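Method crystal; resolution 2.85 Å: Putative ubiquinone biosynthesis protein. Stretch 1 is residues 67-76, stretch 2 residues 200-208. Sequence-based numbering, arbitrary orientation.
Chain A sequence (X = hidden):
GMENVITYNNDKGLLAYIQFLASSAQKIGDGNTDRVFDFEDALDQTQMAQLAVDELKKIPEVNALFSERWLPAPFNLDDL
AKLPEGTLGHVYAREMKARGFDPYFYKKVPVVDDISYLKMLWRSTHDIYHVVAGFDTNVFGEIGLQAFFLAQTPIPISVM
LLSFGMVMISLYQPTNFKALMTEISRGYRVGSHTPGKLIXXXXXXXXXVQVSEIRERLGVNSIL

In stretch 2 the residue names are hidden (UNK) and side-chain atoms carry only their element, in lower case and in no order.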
# COMPACT_ATOMS: atom_id res chain seq x y z
N SER A 67 -20.48 -2.52 -31.87
CA SER A 67 -20.42 -2.34 -33.34
C SER A 67 -20.71 -0.91 -33.76
O SER A 67 -20.00 -0.39 -34.62
CB SER A 67 -21.41 -3.27 -34.05
OG SER A 67 -21.20 -4.60 -33.64
N GLU A 68 -21.74 -0.29 -33.14
CA GLU A 68 -22.15 1.09 -33.42
C GLU A 68 -21.32 2.13 -32.64
O GLU A 68 -21.33 3.32 -33.01
CB GLU A 68 -23.61 1.31 -33.00
CG GLU A 68 -24.66 0.42 -33.63
CD GLU A 68 -26.03 0.73 -33.05
OE1 GLU A 68 -26.29 1.90 -32.68
OE2 GLU A 68 -26.85 -0.22 -32.94
N ARG A 69 -20.66 1.71 -31.53
CA ARG A 69 -19.95 2.57 -30.57
C ARG A 69 -20.94 3.61 -30.09
O ARG A 69 -20.68 4.82 -30.09
CB ARG A 69 -18.65 3.17 -31.13
CG ARG A 69 -17.61 2.13 -31.50
CD ARG A 69 -16.77 1.74 -30.31
NE ARG A 69 -15.60 0.94 -30.64
CZ ARG A 69 -14.41 1.44 -30.98
NH1 ARG A 69 -14.26 2.75 -31.11
NH2 ARG A 69 -13.39 0.64 -31.22
N TRP A 70 -22.15 3.11 -29.76
CA TRP A 70 -23.32 3.83 -29.32
C TRP A 70 -23.07 4.57 -28.03
O TRP A 70 -22.59 3.97 -27.06
CB TRP A 70 -24.52 2.87 -29.15
CG TRP A 70 -25.79 3.57 -28.73
CD1 TRP A 70 -26.73 4.11 -29.56
CD2 TRP A 70 -26.19 3.91 -27.39
NE1 TRP A 70 -27.70 4.75 -28.82
CE2 TRP A 70 -27.39 4.65 -27.49
CE3 TRP A 70 -25.65 3.66 -26.12
CZ2 TRP A 70 -28.06 5.13 -26.37
CZ3 TRP A 70 -26.31 4.14 -25.01
CH2 TRP A 70 -27.50 4.87 -25.14
N LEU A 71 -23.46 5.84 -27.99
CA LEU A 71 -23.39 6.67 -26.78
C LEU A 71 -24.67 7.49 -26.74
O LEU A 71 -25.20 7.79 -27.80
CB LEU A 71 -22.13 7.55 -26.76
CG LEU A 71 -20.80 6.83 -26.52
CD1 LEU A 71 -19.65 7.74 -26.81
CD2 LEU A 71 -20.71 6.25 -25.11
N PRO A 72 -25.24 7.80 -25.56
CA PRO A 72 -26.52 8.51 -25.53
C PRO A 72 -26.49 9.94 -26.06
O PRO A 72 -25.51 10.67 -25.87
CB PRO A 72 -26.94 8.43 -24.07
CG PRO A 72 -25.67 8.30 -23.33
CD PRO A 72 -24.77 7.50 -24.20
N ALA A 73 -27.57 10.34 -26.76
CA ALA A 73 -27.77 11.66 -27.34
C ALA A 73 -27.82 12.72 -26.23
O ALA A 73 -28.17 12.40 -25.10
CB ALA A 73 -29.05 11.69 -28.15
N PRO A 74 -27.41 13.97 -26.49
CA PRO A 74 -27.46 14.97 -25.41
C PRO A 74 -28.91 15.32 -25.05
O PRO A 74 -29.82 15.24 -25.90
CB PRO A 74 -26.69 16.16 -26.00
CG PRO A 74 -26.86 16.04 -27.47
CD PRO A 74 -26.93 14.56 -27.76
N PHE A 75 -29.10 15.67 -23.77
CA PHE A 75 -30.39 16.01 -23.21
C PHE A 75 -30.34 17.25 -22.35
O PHE A 75 -29.31 17.51 -21.72
CB PHE A 75 -30.93 14.83 -22.38
CG PHE A 75 -29.99 14.28 -21.33
CD1 PHE A 75 -29.97 14.82 -20.05
CD2 PHE A 75 -29.16 13.21 -21.61
CE1 PHE A 75 -29.11 14.31 -19.07
CE2 PHE A 75 -28.29 12.70 -20.64
CZ PHE A 75 -28.27 13.27 -19.37
N ASN A 76 -31.44 18.01 -22.31
CA ASN A 76 -31.56 19.17 -21.42
C ASN A 76 -32.42 18.68 -20.23
O ASN A 76 -33.56 18.24 -20.45
CB ASN A 76 -32.22 20.35 -22.16
CG ASN A 76 -32.43 21.60 -21.34
OD1 ASN A 76 -31.81 21.83 -20.29
ND2 ASN A 76 -33.30 22.47 -21.83
N UNK A 200 -26.83 -3.28 -22.16
CA UNK A 200 -27.37 -3.52 -23.52
C UNK A 200 -28.42 -2.52 -24.00
O UNK A 200 -28.74 -2.53 -25.19
c UNK A 200 -27.92 -4.94 -23.61
N UNK A 201 -28.95 -1.68 -23.10
CA UNK A 201 -30.02 -0.71 -23.38
C UNK A 201 -29.57 0.60 -23.99
O UNK A 201 -28.61 1.21 -23.51
c UNK A 201 -32.02 -2.66 -22.31
c UNK A 201 -31.42 -1.64 -21.40
o UNK A 201 -32.99 -2.40 -23.03
c UNK A 201 -30.88 -0.42 -22.14
n UNK A 201 -31.49 -3.87 -22.29
N UNK A 202 -30.33 1.06 -25.03
CA UNK A 202 -30.14 2.34 -25.69
C UNK A 202 -31.00 3.36 -24.92
O UNK A 202 -32.05 3.79 -25.41
c UNK A 202 -30.51 2.28 -27.17
c UNK A 202 -29.43 1.69 -28.05
c UNK A 202 -28.70 1.17 -30.41
n UNK A 202 -29.24 0.70 -31.71
c UNK A 202 -29.79 1.73 -29.52
N UNK A 203 -30.56 3.71 -23.70
CA UNK A 203 -31.24 4.60 -22.75
C UNK A 203 -31.90 5.86 -23.29
O UNK A 203 -32.99 6.20 -22.84
c UNK A 203 -30.66 2.86 -19.97
c UNK A 203 -32.47 1.85 -18.76
c UNK A 203 -28.60 3.16 -20.80
c UNK A 203 -31.62 0.85 -18.28
c UNK A 203 -29.86 3.71 -20.79
c UNK A 203 -30.29 0.80 -18.64
c UNK A 203 -29.82 1.82 -19.49
c UNK A 203 -30.32 4.92 -21.54
n UNK A 203 -28.57 2.03 -20.02
c UNK A 203 -32.01 2.85 -19.60
N UNK A 204 -31.26 6.55 -24.26
CA UNK A 204 -31.79 7.78 -24.86
C UNK A 204 -33.15 7.61 -25.55
O UNK A 204 -33.87 8.59 -25.73
o UNK A 204 -29.29 8.32 -27.59
c UNK A 204 -30.23 7.80 -26.96
o UNK A 204 -30.80 6.75 -27.33
c UNK A 204 -30.74 8.51 -25.72
N UNK A 205 -33.52 6.35 -25.88
CA UNK A 205 -34.80 5.96 -26.50
C UNK A 205 -35.88 5.57 -25.45
O UNK A 205 -37.03 5.30 -25.82
n UNK A 205 -33.73 2.94 -29.65
o UNK A 205 -31.97 4.39 -29.76
c UNK A 205 -34.01 5.22 -28.83
c UNK A 205 -34.56 4.79 -27.47
c UNK A 205 -33.16 4.15 -29.45
N UNK A 206 -35.49 5.55 -24.16
CA UNK A 206 -36.38 5.15 -23.07
C UNK A 206 -36.81 6.30 -22.13
O UNK A 206 -37.56 6.03 -21.18
c UNK A 206 -35.42 2.68 -22.96
c UNK A 206 -36.67 1.98 -23.45
c UNK A 206 -34.65 1.76 -22.04
c UNK A 206 -35.75 4.00 -22.25
N UNK A 207 -36.36 7.55 -22.37
CA UNK A 207 -36.70 8.70 -21.52
C UNK A 207 -38.23 8.90 -21.35
O UNK A 207 -38.67 9.30 -20.28
c UNK A 207 -33.74 10.16 -20.92
c UNK A 207 -31.33 10.51 -20.51
n UNK A 207 -32.52 10.65 -22.73
c UNK A 207 -33.82 10.48 -23.13
c UNK A 207 -32.83 9.97 -18.70
c UNK A 207 -31.55 10.26 -19.18
c UNK A 207 -36.10 10.01 -22.08
c UNK A 207 -34.60 10.15 -22.07
c UNK A 207 -33.93 9.92 -19.55
c UNK A 207 -32.44 10.46 -21.37
N UNK A 208 -39.02 8.63 -22.43
CA UNK A 208 -40.47 8.78 -22.51
C UNK A 208 -41.25 7.49 -22.13
O UNK A 208 -42.47 7.44 -22.32
c UNK A 208 -40.63 8.24 -25.04
c UNK A 208 -40.87 9.25 -23.92
o UNK A 208 -41.60 7.88 -25.73
o UNK A 208 -39.45 7.83 -25.24

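Position 200 carries a single side-chain carbon, CB, whose nearest approach to stretch 1 is 9.2 Å, to Trp70 CE3. One carbon and nothing beyond it identifies Ala200, which takes no part in the contact.

At position 201 there are three side-chain carbons, the third bonded to one oxygen and one nitrogen. A carboxamide at the end of a two-carbon arm makes this Gln201. Its CA-to-CB bond points away from stretch 1, and the amide nitrogen is hydrogen-bonded elsewhere in the structure; what approaches Trp70 is the backbone, with Gln201 O 4.0 Å from Trp70 CZ3.

Position 202 has four carbons in an unbranched row ending in a nitrogen. The chain runs across the indole of Trp70 and brings its terminal nitrogen to the carboxylate of Glu68, the signature of lysine. Lys202 is nearly extended beyond chi1, and this shape lets it serve two partners: CG sits 3.7 Å from the centroid of the Trp70 five-membered ring, only 15° off the ring normal, in a CH-pi contact, while Lys202 NZ forms a salt bridge with Glu68 OE2 at 2.8 Å. A second, weak hydrogen bond joins Lys202 NZ to Glu68 OE1 at 3.3 Å.

One carbon followed by fused five- and six-membered rings, with eight carbons and one nitrogen in the rings, marks position 203 as a tryptophan. The CA-to-CB bond of Trp203 points sideways, and its nearest contact with stretch 1 comes from the backbone, Trp203 N lying 3.6 Å from Trp70 CH2.

Position 204 shows two carbons, the second bearing two oxygens. One oxygen lies near the backbone of Ala73 and the other beside the Trp70 ring, and the short carboxylate identifies Asp204. Ala73 N donates to Asp204 OD2 at 2.8 Å with an angle of 161°, close to linear. Asp204 OD1 approaches Trp70 CZ2 at 3.3 Å, at the ring edge and near its plane.

At position 205 there are three carbons, the third carrying an oxygen and a nitrogen, and that oxygen only skirts Trp70. This is Gln205, with Gln205 OE1 4.4 Å from Trp70 NE1.

Position 206 has four carbons forked at the second, as in Leu206, whose side chain is out of reach of stretch 1.

At position 207 another fused ring pair with eight carbons and one nitrogen follows a single carbon, and it reaches the ring of Phe75. This is Trp207. Its edge is directed toward the Phe75 face, with the Phe75 and six-membered ring centroids 5.0 Å apart and the planes at 62°; Trp207 CZ2 lies 3.6 Å from Phe75 CD2.

Position 208, with two carbons and two oxygens on the second, is Asp208, beyond reach of stretch 1.

The contact thus joins segments distant in sequence. Trp70 packs against the turn, covered on one face by Lys202, whose ammonium group is held by Glu68. Asp204 fastens the backbone at Ala73, and the Phe75–Trp207 pair extends the contact farther along both stretches.

Stretch 2 200-208: AQKWDQLWD
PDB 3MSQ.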